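Local atomic coordinates of Rbam17540 (Bacillus amyloliquefaciens, PDB entry 2YOY), a protein that probably cleaves crystalline polysaccharides such as cellulose by oxidation at a single bound copper ion, as a lytic polysaccharide monooxygenase of the CBM33 family. Residues A11-L16 and H77-N82; S101-Y106 and S134-N139; G127-D132 and L140-F145. All blocks are in the same frame, centred on the assembly; numbering follows the deposited sequence.

Interaction 1 (A11-L16 and H77-N82)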
loop_
_atom_site.group_PDB
_atom_site.type_symbol
_atom_site.label_atom_id
_atom_site.label_comp_id
_atom_site.label_asym_id
_atom_site.label_seq_id
_atom_site.Cartn_x
_atom_site.Cartn_y
_atom_site.Cartn_z
ATOM N N ALA A 11 4.125 -3.111 -4.140
ATOM C CA ALA A 11 4.234 -4.528 -4.152
ATOM C C ALA A 11 3.957 -5.123 -5.549
ATOM O O ALA A 11 4.733 -5.971 -6.049
ATOM C CB ALA A 11 3.278 -5.135 -3.145
ATOM N N TYR A 12 2.896 -4.639 -6.182
ATOM C CA TYR A 12 2.592 -5.100 -7.516
ATOM C C TYR A 12 3.670 -4.635 -8.545
ATOM O O TYR A 12 4.072 -5.409 -9.446
ATOM C CB TYR A 12 1.211 -4.628 -7.826
ATOM C CG TYR A 12 0.700 -5.090 -9.196
ATOM C CD1 TYR A 12 0.916 -6.381 -9.644
ATOM C CD2 TYR A 12 0.020 -4.193 -10.025
ATOM C CE1 TYR A 12 0.424 -6.767 -10.909
ATOM C CE2 TYR A 12 -0.473 -4.577 -11.261
ATOM C CZ TYR A 12 -0.254 -5.847 -11.696
ATOM O OH TYR A 12 -0.740 -6.191 -12.933
ATOM N N MET A 13 4.176 -3.395 -8.393
ATOM C CA MET A 13 5.298 -2.918 -9.181
ATOM C C MET A 13 6.486 -3.882 -9.063
ATOM O O MET A 13 7.185 -4.151 -10.056
ATOM C CB MET A 13 5.742 -1.510 -8.772
ATOM C CG MET A 13 6.650 -0.733 -9.748
ATOM S SD MET A 13 5.616 -0.106 -11.078
ATOM C CE MET A 13 4.871 1.370 -10.334
ATOM N N GLY A 14 6.680 -4.469 -7.887
ATOM C CA GLY A 14 7.750 -5.519 -7.727
ATOM C C GLY A 14 7.530 -6.739 -8.637
ATOM O O GLY A 14 8.454 -7.196 -9.353
ATOM N N ALA A 15 6.303 -7.238 -8.609
ATOM C CA ALA A 15 5.886 -8.358 -9.464
ATOM C C ALA A 15 6.036 -8.000 -10.915
ATOM O O ALA A 15 6.491 -8.817 -11.707
ATOM C CB ALA A 15 4.464 -8.750 -9.158
ATOM N N LEU A 16 5.632 -6.797 -11.291
ATOM C CA LEU A 16 5.877 -6.323 -12.669
ATOM C C LEU A 16 7.305 -6.267 -13.047
ATOM O O LEU A 16 7.644 -6.678 -14.163
ATOM C CB LEU A 16 5.170 -4.989 -12.940
ATOM C CG LEU A 16 3.660 -4.987 -12.864
ATOM C CD1 LEU A 16 3.146 -3.595 -13.171
ATOM C CD2 LEU A 16 2.989 -5.977 -13.832
ATOM N N HIS A 77 14.465 5.653 -4.691
ATOM C CA HIS A 77 14.475 4.171 -4.734
ATOM C C HIS A 77 13.339 3.633 -5.580
ATOM O O HIS A 77 13.560 2.743 -6.392
ATOM C CB HIS A 77 14.418 3.533 -3.367
ATOM C CG HIS A 77 14.758 2.065 -3.386
ATOM N ND1 HIS A 77 16.052 1.602 -3.326
ATOM C CD2 HIS A 77 13.977 0.961 -3.473
ATOM C CE1 HIS A 77 16.056 0.284 -3.373
ATOM N NE2 HIS A 77 14.813 -0.127 -3.502
ATOM N N TRP A 78 12.128 4.152 -5.382
ATOM C CA TRP A 78 10.956 3.513 -5.981
ATOM C C TRP A 78 10.453 4.160 -7.260
ATOM O O TRP A 78 10.582 5.358 -7.460
ATOM C CB TRP A 78 9.812 3.451 -4.942
ATOM C CG TRP A 78 10.291 2.843 -3.624
ATOM C CD1 TRP A 78 10.493 3.522 -2.433
ATOM C CD2 TRP A 78 10.596 1.486 -3.350
ATOM N NE1 TRP A 78 10.865 2.647 -1.451
ATOM C CE2 TRP A 78 10.997 1.407 -1.992
ATOM C CE3 TRP A 78 10.562 0.321 -4.086
ATOM C CZ2 TRP A 78 11.345 0.202 -1.386
ATOM C CZ3 TRP A 78 10.933 -0.878 -3.484
ATOM C CH2 TRP A 78 11.300 -0.932 -2.145
ATOM N N VAL A 79 9.748 3.362 -8.075
ATOM C CA VAL A 79 9.156 3.864 -9.315
ATOM C C VAL A 79 7.897 4.657 -9.017
ATOM O O VAL A 79 6.972 4.157 -8.374
ATOM C CB VAL A 79 8.799 2.720 -10.299
ATOM C CG1 VAL A 79 8.144 3.281 -11.548
ATOM C CG2 VAL A 79 10.045 1.932 -10.713
ATOM N N LYS A 80 7.849 5.907 -9.460
ATOM C CA LYS A 80 6.677 6.755 -9.237
ATOM C C LYS A 80 5.730 6.706 -10.457
ATOM O O LYS A 80 6.158 6.632 -11.616
ATOM C CB LYS A 80 7.094 8.182 -9.029
ATOM C CG LYS A 80 7.778 8.403 -7.674
ATOM C CD LYS A 80 9.242 8.631 -7.829
ATOM C CE LYS A 80 9.923 8.681 -6.482
ATOM N NZ LYS A 80 11.226 7.993 -6.631
ATOM N N GLN A 81 4.458 6.791 -10.210
ATOM C CA GLN A 81 3.549 6.942 -11.343
ATOM C C GLN A 81 2.806 8.253 -11.154
ATOM O O GLN A 81 2.494 8.666 -10.047
ATOM C CB GLN A 81 2.566 5.815 -11.400
ATOM C CG GLN A 81 1.741 5.700 -10.141
ATOM C CD GLN A 81 1.463 4.266 -9.813
ATOM O OE1 GLN A 81 0.621 3.603 -10.468
ATOM N NE2 GLN A 81 2.153 3.766 -8.824
ATOM N N ASN A 82 2.490 8.876 -12.251
ATOM C CA ASN A 82 1.747 10.128 -12.208
ATOM C C ASN A 82 0.316 9.943 -11.780
ATOM O O ASN A 82 -0.397 9.029 -12.212
ATOM C CB ASN A 82 1.750 10.796 -13.570
ATOM C CG ASN A 82 3.124 11.282 -13.977
ATOM O OD1 ASN A 82 3.987 11.578 -13.143
ATOM N ND2 ASN A 82 3.339 11.376 -15.282
#
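M13 reaches out from helix 10-21 and lays its flexible thioether chain against V79 and Q81, the only residues of 77-82 that it meets. Its CB points toward that segment, and CG stands anti to the backbone N (chi1 -164°), which carries the chain outward from the helix. M13 CG then comes alongside the branch carbon of V79, 4.1 Å from V79 CB. Beyond CG the chain bends twice in the same sense, with chi2 77° and chi3 80°; SD forms the bend between CG and CE, the two atoms that make the close approaches, and this curl returns the terminal methyl to the partner surface. There M13 CE rests 4.0 Å from V79 CG1 and 3.9 Å from Q81 NE2. Methionine suits the place because an unbranched, readily bent chain can follow an uneven surface. The side chains of M13 and V79 cross at about a right angle, whereas M13 and Q81 run past each other in opposite directions. The methyl touches the Q81 amide without bonding to it: NE2 donates to the backbone oxygens of V8 and D174, which fix the amide's orientation. Y30 of helix 23-30 touches both M13 and V79, so a second helix shares the contact. Next to V79, K80 folds back so that NZ donates to W78 O (2.8 Å), in the carbonyl plane, and also reaches A75 O. Small and lying near the surface, the contact joins the helical region after the first strand to strand 81-83, at the margin of the beta-sandwich core characteristic of lytic polysaccharide monooxygenases.

Interaction 2 (S101-Y106 and S134-N139); sequences SKWHYY and SKADTN
A136 O is met from two sides of the contact: the backbone N of N139 donates to it over 3.2 Å within a 3-10 turn, and the indole of W103 brings its six-membered ring up edge-on, with CZ2 3.5 Å away. The polarised C-H bonds of that edge suit a carbonyl oxygen. W103 CG is anti to its own carbonyl carbon (chi1 -58°), which sends the indole from the strand toward 134-139. W103 CZ2 also touches the methyl of A136 at 3.9 Å, a small group that lets the loop come close, while W103 CH2 lies 4.0 Å from N139 CB. This is the interior of the beta-sandwich near its copper end, the A136 side chain being about 9 Å from the ion. Here W103 belongs to an aromatic cluster: W160 stacks on it, H131 meets it edge to face, and its NE1 is hydrogen-bonded to Y94 OH. Replacing W103 by an alanine would probably leave Y94 OH without this partner and open a gap beside the A136-N139 turn. Along the same strand, on the other face, H104 ND1 and Y106 OH share a nearly straight 2.7 Å hydrogen bond, while H104 NE2 bonds to D161.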
loop_
_atom_site.group_PDB
_atom_site.type_symbol
_atom_site.label_atom_id
_atom_site.label_comp_id
_atom_site.label_asym_id
_atom_site.label_seq_id
_atom_site.Cartn_x
_atom_site.Cartn_y
_atom_site.Cartn_z
ATOM N N SER A 101 -14.230 -5.592 6.748
ATOM C CA SER A 101 -14.841 -4.591 7.603
ATOM C C SER A 101 -14.693 -3.178 7.041
ATOM O O SER A 101 -15.622 -2.390 7.103
ATOM C CB SER A 101 -14.299 -4.663 9.024
ATOM O OG SER A 101 -12.909 -4.559 9.019
ATOM N N LYS A 102 -13.522 -2.853 6.503
ATOM C CA LYS A 102 -13.332 -1.526 5.890
ATOM C C LYS A 102 -12.046 -1.471 5.102
ATOM O O LYS A 102 -11.151 -2.300 5.269
ATOM C CB LYS A 102 -13.328 -0.385 6.924
ATOM C CG LYS A 102 -12.117 -0.346 7.840
ATOM C CD LYS A 102 -12.156 0.856 8.768
ATOM C CE LYS A 102 -10.886 0.964 9.558
ATOM N NZ LYS A 102 -10.881 2.148 10.452
ATOM N N TRP A 103 -11.968 -0.477 4.228
ATOM C CA TRP A 103 -10.722 -0.027 3.687
ATOM C C TRP A 103 -10.516 1.434 4.064
ATOM O O TRP A 103 -11.461 2.191 4.328
ATOM C CB TRP A 103 -10.671 -0.126 2.171
ATOM C CG TRP A 103 -10.885 -1.460 1.537
ATOM C CD1 TRP A 103 -9.914 -2.271 0.983
ATOM C CD2 TRP A 103 -12.147 -2.087 1.218
ATOM N NE1 TRP A 103 -10.494 -3.356 0.371
ATOM C CE2 TRP A 103 -11.855 -3.276 0.503
ATOM C CE3 TRP A 103 -13.475 -1.745 1.445
ATOM C CZ2 TRP A 103 -12.874 -4.137 0.007
ATOM C CZ3 TRP A 103 -14.492 -2.622 0.975
ATOM C CH2 TRP A 103 -14.172 -3.791 0.285
ATOM N N HIS A 104 -9.259 1.795 4.197
ATOM C CA HIS A 104 -8.876 3.160 4.613
ATOM C C HIS A 104 -7.598 3.599 3.931
ATOM O O HIS A 104 -6.658 2.809 3.741
ATOM C CB HIS A 104 -8.885 3.334 6.154
ATOM C CG HIS A 104 -8.278 2.201 6.931
ATOM N ND1 HIS A 104 -7.377 2.421 7.950
ATOM C CD2 HIS A 104 -8.475 0.854 6.888
ATOM C CE1 HIS A 104 -6.999 1.260 8.462
ATOM N NE2 HIS A 104 -7.675 0.299 7.855
ATOM N N TYR A 105 -7.588 4.860 3.498
ATOM C CA TYR A 105 -6.550 5.423 2.640
ATOM C C TYR A 105 -5.961 6.679 3.275
ATOM O O TYR A 105 -6.695 7.509 3.820
ATOM C CB TYR A 105 -7.146 5.800 1.268
ATOM C CG TYR A 105 -7.576 4.584 0.417
ATOM C CD1 TYR A 105 -8.818 4.035 0.555
ATOM C CD2 TYR A 105 -6.710 4.001 -0.493
ATOM C CE1 TYR A 105 -9.215 2.961 -0.176
ATOM C CE2 TYR A 105 -7.091 2.866 -1.248
ATOM C CZ TYR A 105 -8.344 2.351 -1.048
ATOM O OH TYR A 105 -8.811 1.304 -1.777
ATOM N N TYR A 106 -4.639 6.790 3.177
ATOM C CA TYR A 106 -3.859 7.839 3.757
ATOM C C TYR A 106 -2.920 8.380 2.667
ATOM O O TYR A 106 -2.541 7.654 1.752
ATOM C CB TYR A 106 -3.020 7.300 4.895
ATOM C CG TYR A 106 -3.811 6.579 5.975
ATOM C CD1 TYR A 106 -4.304 5.285 5.780
ATOM C CD2 TYR A 106 -4.167 7.218 7.145
ATOM C CE1 TYR A 106 -5.100 4.667 6.729
ATOM C CE2 TYR A 106 -4.912 6.577 8.108
ATOM C CZ TYR A 106 -5.378 5.316 7.897
ATOM O OH TYR A 106 -6.149 4.690 8.824
ATOM N N SER A 134 -19.368 -8.473 4.172
ATOM C CA SER A 134 -19.372 -9.363 3.025
ATOM C C SER A 134 -17.952 -9.424 2.410
ATOM O O SER A 134 -17.029 -8.699 2.831
ATOM C CB SER A 134 -20.408 -8.921 2.001
ATOM O OG SER A 134 -20.020 -7.728 1.349
ATOM N N LYS A 135 -17.782 -10.293 1.434
ATOM C CA LYS A 135 -16.487 -10.486 0.782
ATOM C C LYS A 135 -15.964 -9.202 0.115
ATOM O O LYS A 135 -16.740 -8.349 -0.324
ATOM C CB LYS A 135 -16.562 -11.629 -0.238
ATOM C CG LYS A 135 -16.708 -12.982 0.453
ATOM C CD LYS A 135 -16.622 -14.150 -0.512
ATOM C CE LYS A 135 -17.171 -15.419 0.127
ATOM N NZ LYS A 135 -16.749 -15.598 1.549
ATOM N N ALA A 136 -14.640 -9.099 0.037
ATOM C CA ALA A 136 -13.975 -7.877 -0.452
ATOM C C ALA A 136 -14.348 -7.533 -1.872
ATOM O O ALA A 136 -14.351 -6.346 -2.257
ATOM C CB ALA A 136 -12.471 -7.996 -0.336
ATOM N N ASP A 137 -14.622 -8.560 -2.661
ATOM C CA ASP A 137 -14.898 -8.339 -4.074
ATOM C C ASP A 137 -16.340 -7.941 -4.355
ATOM O O ASP A 137 -16.692 -7.741 -5.514
ATOM C CB ASP A 137 -14.438 -9.531 -4.938
ATOM C CG ASP A 137 -15.065 -10.854 -4.533
ATOM O OD1 ASP A 137 -15.867 -10.905 -3.579
ATOM O OD2 ASP A 137 -14.733 -11.857 -5.185
ATOM N N THR A 138 -17.157 -7.735 -3.326
ATOM C CA THR A 138 -18.401 -6.997 -3.544
ATOM C C THR A 138 -18.182 -5.465 -3.670
ATOM O O THR A 138 -19.121 -4.742 -3.957
ATOM C CB THR A 138 -19.484 -7.280 -2.487
ATOM O OG1 THR A 138 -19.096 -6.721 -1.227
ATOM C CG2 THR A 138 -19.744 -8.766 -2.357
ATOM N N ASN A 139 -16.960 -4.976 -3.426
ATOM C CA ASN A 139 -16.610 -3.576 -3.688
ATOM C C ASN A 139 -15.136 -3.490 -4.105
ATOM O O ASN A 139 -14.298 -3.124 -3.301
ATOM C CB ASN A 139 -16.884 -2.702 -2.452
ATOM C CG ASN A 139 -16.764 -1.225 -2.744
ATOM O OD1 ASN A 139 -16.581 -0.826 -3.910
ATOM N ND2 ASN A 139 -16.895 -0.407 -1.725
#

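Interaction 3 (G127-D132 and L140-F145); sequences GTVNHD and LTHKIF
V129 CB lies over one face of the H142 imidazole, and its two methyls spread across the ring and its stem. V129 CG2 is 3.9 Å from H142 CG, while V129 CG1 stands 4.1 Å from H142 CD2; a beta-branched residue can cover the ring with both arms. The CG2 methyl of V129 also touches I144 CD1 at 4.1 Å. I144 does not set out straight at 127-132, but its bend at chi2 (-67°) swings CD1 in, within 4.2 Å of G127 CA. A CB at G127 would sit only 3.0 Å from that CD1, so a residue without a side chain fits here. No hydrogen bond joins the segments: strands 127-130 and 141-145 belong to the two facing sheets of the beta-sandwich, their axes approaching to 7.6 Å and running nearly antiparallel at 154°, and V129, H142 and I144 meet between them with the backbone of G127. Further out, V129 is placed by backbone bonding to W103 in the adjacent strand. H142 ND1 is hydrogen-bonded to Y105 OH, which also takes a bond with W92 NE1; H142 NE2 makes a weak bond with N139 O. The indoles of W103 and W92 meet the same imidazole at inclined angles, and F90 and Y105 pack against I144.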
loop_
_atom_site.group_PDB
_atom_site.type_symbol
_atom_site.label_atom_id
_atom_site.label_comp_id
_atom_site.label_asym_id
_atom_site.label_seq_id
_atom_site.Cartn_x
_atom_site.Cartn_y
_atom_site.Cartn_z
ATOM N N GLY A 127 -9.571 8.997 3.174
ATOM C CA GLY A 127 -10.891 8.440 2.991
ATOM C C GLY A 127 -11.079 7.063 3.644
ATOM O O GLY A 127 -10.144 6.325 3.800
ATOM N N THR A 128 -12.293 6.751 4.021
ATOM C CA THR A 128 -12.567 5.473 4.662
ATOM C C THR A 128 -13.750 4.882 3.866
ATOM O O THR A 128 -14.720 5.592 3.509
ATOM C CB THR A 128 -12.887 5.629 6.160
ATOM O OG1 THR A 128 -11.768 6.211 6.916
ATOM C CG2 THR A 128 -13.252 4.303 6.800
ATOM N N VAL A 129 -13.650 3.611 3.530
ATOM C CA VAL A 129 -14.756 2.902 2.852
ATOM C C VAL A 129 -15.261 1.809 3.807
ATOM O O VAL A 129 -14.588 0.807 3.968
ATOM C CB VAL A 129 -14.319 2.272 1.542
ATOM C CG1 VAL A 129 -15.506 1.582 0.875
ATOM C CG2 VAL A 129 -13.724 3.314 0.581
ATOM N N ASN A 130 -16.429 2.052 4.431
ATOM C CA ASN A 130 -17.127 1.065 5.262
ATOM C C ASN A 130 -17.696 -0.060 4.513
ATOM O O ASN A 130 -18.121 0.106 3.398
ATOM C CB ASN A 130 -18.027 1.671 6.298
ATOM C CG ASN A 130 -17.307 2.682 7.186
ATOM O OD1 ASN A 130 -17.621 3.870 7.127
ATOM N ND2 ASN A 130 -16.292 2.260 7.931
ATOM N N HIS A 131 -17.538 -1.270 5.055
ATOM C CA HIS A 131 -18.082 -2.447 4.408
ATOM C C HIS A 131 -18.924 -3.227 5.419
ATOM O O HIS A 131 -18.710 -3.150 6.630
ATOM C CB HIS A 131 -16.958 -3.294 3.821
ATOM C CG HIS A 131 -17.385 -4.204 2.714
ATOM N ND1 HIS A 131 -17.831 -3.744 1.491
ATOM C CD2 HIS A 131 -17.391 -5.554 2.630
ATOM C CE1 HIS A 131 -18.080 -4.770 0.706
ATOM N NE2 HIS A 131 -17.836 -5.881 1.379
ATOM N N ASP A 132 -19.865 -3.994 4.899
ATOM C CA ASP A 132 -20.847 -4.679 5.732
ATOM C C ASP A 132 -20.422 -6.082 6.169
ATOM O O ASP A 132 -21.246 -6.807 6.693
ATOM C CB ASP A 132 -22.200 -4.749 4.996
ATOM C CG ASP A 132 -22.159 -5.619 3.750
ATOM O OD1 ASP A 132 -21.127 -6.278 3.494
ATOM O OD2 ASP A 132 -23.167 -5.630 3.015
ATOM N N LEU A 140 -14.852 -3.802 -5.369
ATOM C CA LEU A 140 -13.472 -3.877 -5.899
ATOM C C LEU A 140 -12.712 -2.560 -5.975
ATOM O O LEU A 140 -11.482 -2.524 -5.756
ATOM C CB LEU A 140 -13.483 -4.475 -7.310
ATOM C CG LEU A 140 -13.769 -5.975 -7.351
ATOM C CD1 LEU A 140 -14.189 -6.366 -8.762
ATOM C CD2 LEU A 140 -12.579 -6.795 -6.887
ATOM N N THR A 141 -13.437 -1.495 -6.279
ATOM C CA THR A 141 -12.848 -0.195 -6.657
ATOM C C THR A 141 -13.437 0.915 -5.804
ATOM O O THR A 141 -14.650 0.994 -5.654
ATOM C CB THR A 141 -13.160 0.093 -8.138
ATOM O OG1 THR A 141 -12.523 -0.884 -8.960
ATOM C CG2 THR A 141 -12.674 1.475 -8.577
ATOM N N HIS A 142 -12.570 1.752 -5.209
ATOM C CA HIS A 142 -12.966 2.803 -4.318
ATOM C C HIS A 142 -12.625 4.169 -4.892
ATOM O O HIS A 142 -11.550 4.352 -5.454
ATOM C CB HIS A 142 -12.210 2.630 -2.992
ATOM C CG HIS A 142 -12.354 1.257 -2.436
ATOM N ND1 HIS A 142 -11.293 0.543 -1.945
ATOM C CD2 HIS A 142 -13.418 0.420 -2.402
ATOM C CE1 HIS A 142 -11.698 -0.651 -1.574
ATOM N NE2 HIS A 142 -12.980 -0.764 -1.861
ATOM N N LYS A 143 -13.519 5.129 -4.690
ATOM C CA LYS A 143 -13.317 6.520 -5.157
ATOM C C LYS A 143 -12.914 7.327 -3.976
ATOM O O LYS A 143 -13.681 7.480 -3.057
ATOM C CB LYS A 143 -14.638 7.056 -5.680
ATOM C CG LYS A 143 -14.569 8.434 -6.310
ATOM C CD LYS A 143 -15.966 8.811 -6.781
ATOM C CE LYS A 143 -16.056 10.244 -7.262
ATOM N NZ LYS A 143 -17.475 10.657 -7.250
ATOM N N ILE A 144 -11.671 7.786 -4.016
ATOM C CA ILE A 144 -11.030 8.483 -2.938
ATOM C C ILE A 144 -10.533 9.839 -3.471
ATOM O O ILE A 144 -9.918 9.939 -4.569
ATOM C CB ILE A 144 -9.874 7.649 -2.433
ATOM C CG1 ILE A 144 -10.317 6.270 -1.899
ATOM C CG2 ILE A 144 -9.087 8.364 -1.336
ATOM C CD1 ILE A 144 -11.159 6.274 -0.635
ATOM N N PHE A 145 -10.747 10.870 -2.657
ATOM C CA PHE A 145 -10.280 12.191 -3.008
ATOM C C PHE A 145 -8.837 12.394 -2.574
ATOM O O PHE A 145 -8.528 12.333 -1.418
ATOM C CB PHE A 145 -11.209 13.260 -2.430
ATOM C CG PHE A 145 -10.987 14.617 -3.054
ATOM C CD1 PHE A 145 -11.619 14.981 -4.203
ATOM C CD2 PHE A 145 -10.106 15.512 -2.455
ATOM C CE1 PHE A 145 -11.391 16.245 -4.769
ATOM C CE2 PHE A 145 -9.886 16.797 -3.003
ATOM C CZ PHE A 145 -10.557 17.152 -4.141
#

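Interactions 2 and 3 form one continuous region: their centres are 6 Å apart, their segments alternate along the chain, and they meet where W103 packs on H142, Y105 OH bonds to H142 and the W103 backbone bonds to V129. Strands 100-108 and 123-130 are neighbours in the mixed sheet, whereas 141-146 lies at the edge of the three-stranded sheet facing it. Interaction 1 closes earlier in the sequence and sits across the chain's centre, its own centre about 22 Å from each of the others. It nevertheless reaches the mixed sheet through strand 81-83. One sandwich thus carries helices on one side and, across the centre, an aromatic cluster near the copper bound by H1 and H98.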